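Local coordinates for protein lipase (Streptomyces rimosus, PDB 5MAL) that hydrolyses triacylglycerols and other carboxylic esters, preferring medium-length acyl chains, and also cleaves the thioester of palmitoyl-CoA, at residues 31-43 / 222-234. Numbering follows the deposited sequence.
Sequences TKSYPALWAASHT and QSKGYLPVLNSAT
In the SGNH-hydrolase fold, helices flank a parallel sheet, and here helix 34-40 packs on the C-terminal helix 219-232; the axes of helix 34-40 and of the part 222-232 cross at -60°, with Tyr34 a knob in the hole formed by Gln222, Tyr226, Leu227 and Leu230. Its flat apolar ring slides past that of Tyr226, nearly parallel but barely overlapping, while Leu230 CD2 meets its edge; the polar end suits the place too, for Tyr34 OH hydrogen-bonds to Ser12 OG, two residues after the nucleophile Ser10. Beside the ring, Gln222 bends at chi2 (-70°), and its OE1 accepts a hydrogen bond from Tyr34 N (2.7 Å), which lies above the amide carbonyl plane; Gln222 NE2 donates to Tyr11 O, so this amide ties the start of helix 34-40 to the active-site region. Branched Leu227 fills the middle of the crossing, CD2 against Leu37 CB (3.7 Å) and CD1 against Trp38 CB (3.9 Å). Trp38 turns CG away from its own N (chi1 -165°), which carries the indole across Leu230 at about a right angle, Leu230 CD2 coming 3.4 Å from Trp38 CD1. The imidazole of His42 covers the indole face, its ND1 bonded to Trp38 O. At the far end, Trp38 NE1 donates to Thr234 O at 2.7 Å, in the carboxylate plane. A phenylalanine in place of Trp38 would probably leave Thr234 O without its N-H donor and open a gap where the fused six-membered ring had packed against His42. One water donates to both Asn231 OD1 and Thr234 O.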
ATOM      1  N   THR A  31      11.068  -7.214  -7.544  1.00 11.30           N
ATOM      2  CA  THR A  31      10.558  -8.314  -8.354  1.00 10.29           C
ATOM      3  C   THR A  31       9.729  -9.276  -7.507  1.00 11.36           C
ATOM      4  O   THR A  31       9.053 -10.165  -8.041  1.00 13.44           O
ATOM      5  CB  THR A  31      11.693  -9.092  -9.057  1.00 15.29           C
ATOM      6  OG1 THR A  31      12.483  -9.775  -8.084  1.00 18.05           O
ATOM      7  CG2 THR A  31      12.567  -8.147  -9.829  1.00 14.54           C
ATOM      8  N   LYS A  32       9.773  -9.094  -6.189  1.00  8.89           N
ATOM      9  CA  LYS A  32       8.961  -9.905  -5.293  1.00 11.53           C
ATOM     10  C   LYS A  32       7.762  -9.123  -4.769  1.00 12.79           C
ATOM     11  O   LYS A  32       7.052  -9.585  -3.878  1.00 10.63           O
ATOM     12  CB  LYS A  32       9.798 -10.424  -4.130  1.00 12.64           C
ATOM     13  CG  LYS A  32      10.919 -11.344  -4.582  1.00 18.47           C
ATOM     14  CD  LYS A  32      11.622 -12.003  -3.413  1.00 26.03           C
ATOM     15  CE  LYS A  32      12.855 -12.756  -3.888  1.00 29.80           C
ATOM     16  NZ  LYS A  32      12.502 -13.937  -4.712  1.00 39.82           N
ATOM     17  N   SER A  33       7.541  -7.941  -5.328  1.00 10.89           N
ATOM     18  CA  SER A  33       6.332  -7.165  -5.046  1.00  7.85           C
ATOM     19  C   SER A  33       5.106  -7.850  -5.632  1.00  9.81           C
ATOM     20  O   SER A  33       5.227  -8.624  -6.589  1.00 11.25           O
ATOM     21  CB  SER A  33       6.451  -5.771  -5.647  1.00  8.14           C
ATOM     22  OG  SER A  33       6.466  -5.875  -7.061  1.00  8.99           O
ATOM     23  N   TYR A  34       3.911  -7.561  -5.116  1.00  5.93           N
ATOM     24  CA  TYR A  34       2.778  -8.310  -5.661  1.00  8.35           C
ATOM     25  C   TYR A  34       2.564  -8.000  -7.159  1.00  6.75           C
ATOM     26  O   TYR A  34       2.218  -8.899  -7.904  1.00  8.96           O
ATOM     27  CB  TYR A  34       1.489  -8.077  -4.850  1.00  8.06           C
ATOM     28  CG  TYR A  34       0.893  -6.708  -4.986  1.00  7.42           C
ATOM     29  CD1 TYR A  34       0.005  -6.417  -6.024  1.00  6.37           C
ATOM     30  CD2 TYR A  34       1.181  -5.715  -4.061  1.00  6.81           C
ATOM     31  CE1 TYR A  34      -0.535  -5.162  -6.154  1.00  7.62           C
ATOM     32  CE2 TYR A  34       0.635  -4.456  -4.175  1.00  5.33           C
ATOM     33  CZ  TYR A  34      -0.220  -4.189  -5.231  1.00  7.22           C
ATOM     34  OH  TYR A  34      -0.776  -2.951  -5.380  1.00  8.04           O
ATOM     35  N   PRO A  35       2.814  -6.747  -7.623  1.00  8.24           N
ATOM     36  CA  PRO A  35       2.605  -6.611  -9.067  1.00  7.88           C
ATOM     37  C   PRO A  35       3.598  -7.402  -9.896  1.00  8.08           C
ATOM     38  O   PRO A  35       3.207  -7.990 -10.895  1.00  8.11           O
ATOM     39  CB  PRO A  35       2.800  -5.107  -9.307  1.00  6.73           C
ATOM     40  CG  PRO A  35       2.439  -4.482  -8.008  1.00  5.93           C
ATOM     41  CD  PRO A  35       3.054  -5.425  -7.009  1.00  7.28           C
ATOM     42  N   ALA A  36       4.859  -7.418  -9.491  1.00  8.23           N
ATOM     43  CA  ALA A  36       5.858  -8.167 -10.240  1.00  9.94           C
ATOM     44  C   ALA A  36       5.555  -9.666 -10.185  1.00 10.08           C
ATOM     45  O   ALA A  36       5.693 -10.375 -11.180  1.00 10.92           O
ATOM     46  CB  ALA A  36       7.240  -7.882  -9.707  1.00 10.66           C
ATOM     47  N   LEU A  37       5.134 -10.151  -9.021  1.00  9.27           N
ATOM     48  CA  LEU A  37       4.745 -11.552  -8.900  1.00 11.24           C
ATOM     49  C   LEU A  37       3.541 -11.881  -9.779  1.00 12.80           C
ATOM     50  O   LEU A  37       3.466 -12.957 -10.391  1.00 11.79           O
ATOM     51  CB  LEU A  37       4.429 -11.900  -7.450  1.00  9.41           C
ATOM     52  CG  LEU A  37       5.609 -11.870  -6.476  1.00 10.41           C
ATOM     53  CD1 LEU A  37       5.101 -12.155  -5.074  1.00  9.98           C
ATOM     54  CD2 LEU A  37       6.674 -12.878  -6.876  1.00 10.10           C
ATOM     55  N   TRP A  38       2.582 -10.967  -9.818  1.00  8.99           N
ATOM     56  CA  TRP A  38       1.424 -11.166 -10.661  1.00 10.09           C
ATOM     57  C   TRP A  38       1.856 -11.238 -12.122  1.00 10.52           C
ATOM     58  O   TRP A  38       1.470 -12.148 -12.841  1.00 12.21           O
ATOM     59  CB  TRP A  38       0.408 -10.043 -10.461  1.00 10.49           C
ATOM     60  CG  TRP A  38      -0.936 -10.371 -11.011  1.00 13.83           C
ATOM     61  CD1 TRP A  38      -2.001 -10.908 -10.332  1.00 10.80           C
ATOM     62  CD2 TRP A  38      -1.379 -10.168 -12.350  1.00 10.61           C
ATOM     63  NE1 TRP A  38      -3.073 -11.053 -11.176  1.00 12.53           N
ATOM     64  CE2 TRP A  38      -2.715 -10.613 -12.422  1.00  9.81           C
ATOM     65  CE3 TRP A  38      -0.771  -9.666 -13.504  1.00 10.95           C
ATOM     66  CZ2 TRP A  38      -3.457 -10.555 -13.597  1.00 12.93           C
ATOM     67  CZ3 TRP A  38      -1.518  -9.620 -14.681  1.00 12.12           C
ATOM     68  CH2 TRP A  38      -2.842 -10.063 -14.712  1.00 12.95           C
ATOM     69  N   ALA A  39       2.671 -10.288 -12.561  1.00  8.91           N
ATOM     70  CA  ALA A  39       3.041 -10.251 -13.966  1.00 10.42           C
ATOM     71  C   ALA A  39       3.824 -11.520 -14.319  1.00 13.31           C
ATOM     72  O   ALA A  39       3.600 -12.131 -15.369  1.00 15.66           O
ATOM     73  CB  ALA A  39       3.861  -8.990 -14.286  1.00  9.24           C
ATOM     74  N   ALA A  40       4.693 -11.945 -13.407  1.00 13.36           N
ATOM     75  CA  ALA A  40       5.556 -13.096 -13.657  1.00 18.05           C
ATOM     76  C   ALA A  40       4.787 -14.416 -13.685  1.00 21.57           C
ATOM     77  O   ALA A  40       5.313 -15.432 -14.140  1.00 25.01           O
ATOM     78  CB  ALA A  40       6.656 -13.159 -12.619  1.00 17.39           C
ATOM     79  N   SER A  41       3.549 -14.400 -13.204  1.00 11.80           N
ATOM     80  CA  SER A  41       2.753 -15.621 -13.113  1.00 16.40           C
ATOM     81  C   SER A  41       1.520 -15.572 -14.002  1.00 17.59           C
ATOM     82  O   SER A  41       0.670 -16.458 -13.947  1.00 19.03           O
ATOM     83  CB  SER A  41       2.341 -15.888 -11.662  1.00 19.75           C
ATOM     84  OG  SER A  41       1.566 -14.822 -11.135  1.00 17.28           O
ATOM     85  N   HIS A  42       1.421 -14.530 -14.819  1.00 16.19           N
ATOM     86  CA  HIS A  42       0.359 -14.449 -15.811  1.00 19.53           C
ATOM     87  C   HIS A  42       0.981 -14.234 -17.176  1.00 19.09           C
ATOM     88  O   HIS A  42       1.489 -13.158 -17.484  1.00 17.93           O
ATOM     89  CB  HIS A  42      -0.628 -13.338 -15.475  1.00 17.08           C
ATOM     90  CG  HIS A  42      -1.485 -13.649 -14.290  1.00 15.01           C
ATOM     91  ND1 HIS A  42      -1.060 -13.446 -12.995  1.00 14.84           N
ATOM     92  CD2 HIS A  42      -2.726 -14.177 -14.202  1.00 18.15           C
ATOM     93  CE1 HIS A  42      -2.013 -13.817 -12.160  1.00 16.45           C
ATOM     94  NE2 HIS A  42      -3.040 -14.249 -12.867  1.00 15.93           N
ATOM     95  N   THR A  43       0.950 -15.287 -17.983  1.00 21.52           N
ATOM     96  CA  THR A  43       1.731 -15.336 -19.204  1.00 15.16           C
ATOM     97  C   THR A  43       1.337 -14.231 -20.164  1.00 18.95           C
ATOM     98  O   THR A  43       0.156 -14.022 -20.426  1.00 22.39           O
ATOM     99  CB  THR A  43       1.586 -16.717 -19.884  1.00 21.68           C
ATOM    100  OG1 THR A  43       2.034 -17.731 -18.978  1.00 25.79           O
ATOM    101  CG2 THR A  43       2.415 -16.787 -21.130  1.00 23.71           C
ATOM    102  N   GLN A 222       4.404  -9.906   0.642  1.00  8.93           N
ATOM    103  CA  GLN A 222       4.019  -9.566  -0.713  1.00  7.77           C
ATOM    104  C   GLN A 222       3.419 -10.773  -1.416  1.00 10.27           C
ATOM    105  O   GLN A 222       2.406 -10.658  -2.101  1.00 10.17           O
ATOM    106  CB  GLN A 222       5.213  -9.031  -1.494  1.00  7.80           C
ATOM    107  CG  GLN A 222       5.602  -7.610  -1.124  1.00  5.64           C
ATOM    108  CD  GLN A 222       4.567  -6.594  -1.601  1.00  8.68           C
ATOM    109  OE1 GLN A 222       3.752  -6.885  -2.483  1.00  7.77           O
ATOM    110  NE2 GLN A 222       4.600  -5.399  -1.018  1.00  7.97           N
ATOM    111  N   SER A 223       4.042 -11.931  -1.234  1.00  8.85           N
ATOM    112  CA  SER A 223       3.677 -13.116  -1.998  1.00  9.04           C
ATOM    113  C   SER A 223       2.412 -13.780  -1.474  1.00 11.69           C
ATOM    114  O   SER A 223       1.653 -14.366  -2.245  1.00 11.14           O
ATOM    115  CB  SER A 223       4.836 -14.121  -2.005  1.00  9.68           C
ATOM    116  OG  SER A 223       5.086 -14.637  -0.715  1.00 13.78           O
ATOM    117  N   LYS A 224       2.154 -13.667  -0.173  1.00 10.96           N
ATOM    118  CA  LYS A 224       0.966 -14.309   0.383  1.00 10.75           C
ATOM    119  C   LYS A 224       0.002 -13.380   1.076  1.00  9.17           C
ATOM    120  O   LYS A 224      -1.096 -13.792   1.446  1.00 10.73           O
ATOM    121  CB  LYS A 224       1.365 -15.396   1.346  1.00 13.35           C
ATOM    122  CG  LYS A 224       1.760 -16.633   0.624  1.00 17.58           C
ATOM    123  CD  LYS A 224       2.879 -17.235   1.369  1.00 30.36           C
ATOM    124  CE  LYS A 224       2.437 -17.710   2.735  1.00 29.93           C
ATOM    125  NZ  LYS A 224       3.459 -18.569   3.397  1.00 11.77           N
ATOM    126  N   GLY A 225       0.419 -12.136   1.276  1.00  8.20           N
ATOM    127  CA  GLY A 225      -0.480 -11.141   1.816  1.00  9.06           C
ATOM    128  C   GLY A 225      -1.085 -10.374   0.657  1.00  8.74           C
ATOM    129  O   GLY A 225      -2.279 -10.486   0.389  1.00  9.38           O
ATOM    130  N   TYR A 226      -0.264  -9.614  -0.061  1.00  9.24           N
ATOM    131  CA  TYR A 226      -0.794  -8.793  -1.147  1.00  5.31           C
ATOM    132  C   TYR A 226      -1.184  -9.545  -2.403  1.00  6.34           C
ATOM    133  O   TYR A 226      -2.280  -9.349  -2.914  1.00  7.00           O
ATOM    134  CB  TYR A 226       0.202  -7.698  -1.529  1.00  7.61           C
ATOM    135  CG  TYR A 226      -0.044  -6.469  -0.732  1.00  6.37           C
ATOM    136  CD1 TYR A 226       0.554  -6.299   0.512  1.00  9.74           C
ATOM    137  CD2 TYR A 226      -0.911  -5.476  -1.197  1.00  6.41           C
ATOM    138  CE1 TYR A 226       0.308  -5.162   1.264  1.00  7.98           C
ATOM    139  CE2 TYR A 226      -1.171  -4.356  -0.455  1.00  6.66           C
ATOM    140  CZ  TYR A 226      -0.556  -4.203   0.775  1.00  5.42           C
ATOM    141  OH  TYR A 226      -0.809  -3.082   1.506  1.00  9.23           O
ATOM    142  N   LEU A 227      -0.291 -10.383  -2.910  1.00  8.58           N
ATOM    143  CA  LEU A 227      -0.535 -11.018  -4.205  1.00  6.60           C
ATOM    144  C   LEU A 227      -1.833 -11.832  -4.228  1.00  8.69           C
ATOM    145  O   LEU A 227      -2.581 -11.740  -5.192  1.00  8.53           O
ATOM    146  CB  LEU A 227       0.656 -11.892  -4.601  1.00  6.92           C
ATOM    147  CG  LEU A 227       0.405 -12.760  -5.837  1.00  9.25           C
ATOM    148  CD1 LEU A 227       0.180 -11.909  -7.074  1.00 10.35           C
ATOM    149  CD2 LEU A 227       1.563 -13.738  -6.043  1.00 12.85           C
ATOM    150  N   PRO A 228      -2.122 -12.608  -3.162  1.00 10.98           N
ATOM    151  CA  PRO A 228      -3.372 -13.368  -3.249  1.00 10.43           C
ATOM    152  C   PRO A 228      -4.595 -12.462  -3.334  1.00 10.09           C
ATOM    153  O   PRO A 228      -5.603 -12.809  -3.954  1.00  9.69           O
ATOM    154  CB  PRO A 228      -3.363 -14.193  -1.959  1.00 10.54           C
ATOM    155  CG  PRO A 228      -1.899 -14.385  -1.665  1.00 11.80           C
ATOM    156  CD  PRO A 228      -1.310 -13.034  -2.006  1.00  7.71           C
ATOM    157  N   VAL A 229      -4.499 -11.274  -2.751  1.00  7.65           N
ATOM    158  CA  VAL A 229      -5.604 -10.331  -2.833  1.00  7.69           C
ATOM    159  C   VAL A 229      -5.760  -9.775  -4.255  1.00  8.93           C
ATOM    160  O   VAL A 229      -6.874  -9.629  -4.739  1.00  9.17           O
ATOM    161  CB  VAL A 229      -5.424  -9.208  -1.821  1.00 10.16           C
ATOM    162  CG1 VAL A 229      -6.542  -8.210  -1.931  1.00 11.18           C
ATOM    163  CG2 VAL A 229      -5.413  -9.815  -0.429  1.00  8.22           C
ATOM    164  N   LEU A 230      -4.653  -9.486  -4.932  1.00 10.01           N
ATOM    165  CA  LEU A 230      -4.760  -9.096  -6.324  1.00 11.06           C
ATOM    166  C   LEU A 230      -5.337 -10.251  -7.134  1.00 10.74           C
ATOM    167  O   LEU A 230      -6.229 -10.043  -7.943  1.00 11.31           O
ATOM    168  CB  LEU A 230      -3.415  -8.658  -6.893  1.00  8.15           C
ATOM    169  CG  LEU A 230      -3.476  -8.284  -8.374  1.00  8.65           C
ATOM    170  CD1 LEU A 230      -4.456  -7.125  -8.599  1.00  9.41           C
ATOM    171  CD2 LEU A 230      -2.080  -7.906  -8.822  1.00  8.62           C
ATOM    172  N   ASN A 231      -4.835 -11.464  -6.913  1.00 10.99           N
ATOM    173  CA  ASN A 231      -5.340 -12.611  -7.657  1.00 10.44           C
ATOM    174  C   ASN A 231      -6.824 -12.856  -7.435  1.00 12.12           C
ATOM    175  O   ASN A 231      -7.513 -13.320  -8.335  1.00 14.96           O
ATOM    176  CB  ASN A 231      -4.549 -13.870  -7.307  1.00 10.11           C
ATOM    177  CG  ASN A 231      -3.337 -14.049  -8.185  1.00  9.62           C
ATOM    178  OD1 ASN A 231      -3.320 -13.592  -9.335  1.00 14.73           O
ATOM    179  ND2 ASN A 231      -2.321 -14.717  -7.667  1.00 11.00           N
ATOM    180  N   SER A 232      -7.331 -12.520  -6.253  1.00  9.64           N
ATOM    181  CA  SER A 232      -8.726 -12.778  -5.948  1.00  9.16           C
ATOM    182  C   SER A 232      -9.632 -11.911  -6.823  1.00 16.85           C
ATOM    183  O   SER A 232     -10.788 -12.239  -7.065  1.00 12.65           O
ATOM    184  CB  SER A 232      -9.010 -12.521  -4.467  1.00 10.67           C
ATOM    185  OG  SER A 232      -9.248 -11.147  -4.225  1.00 13.18           O
ATOM    186  N   ALA A 233      -9.080 -10.801  -7.296  1.00 11.62           N
ATOM    187  CA  ALA A 233      -9.819  -9.881  -8.139  1.00 14.07           C
ATOM    188  C   ALA A 233      -9.416 -10.183  -9.571  1.00 20.10           C
ATOM    189  O   ALA A 233      -9.842  -9.514 -10.508  1.00 25.05           O
ATOM    190  CB  ALA A 233      -9.512  -8.446  -7.762  1.00 15.56           C
ATOM    191  N   THR A 234      -8.621 -11.249  -9.677  1.00 19.69           N
ATOM    192  CA  THR A 234      -7.915 -11.773 -10.851  1.00 30.99           C
ATOM    193  C   THR A 234      -6.801 -10.831 -11.235  1.00 22.01           C
ATOM    194  O   THR A 234      -5.701 -11.168 -10.836  1.00 18.36           O
ATOM    195  CB  THR A 234      -8.831 -12.082 -12.028  1.00 29.65           C
ATOM    196  OG1 THR A 234      -9.455 -10.881 -12.492  1.00 49.41           O
ATOM    197  CG2 THR A 234      -9.887 -13.084 -11.572  1.00 29.82           C
ATOM    198  OXT THR A 234      -6.926  -9.768 -11.834  1.00 27.71           O
TER
HETATM  199  O   HOH W   1      -0.186 -15.773  -9.376  1.00 18.08           O
HETATM  200  O   HOH W   2      -5.491 -14.247 -11.096  1.00 18.86           O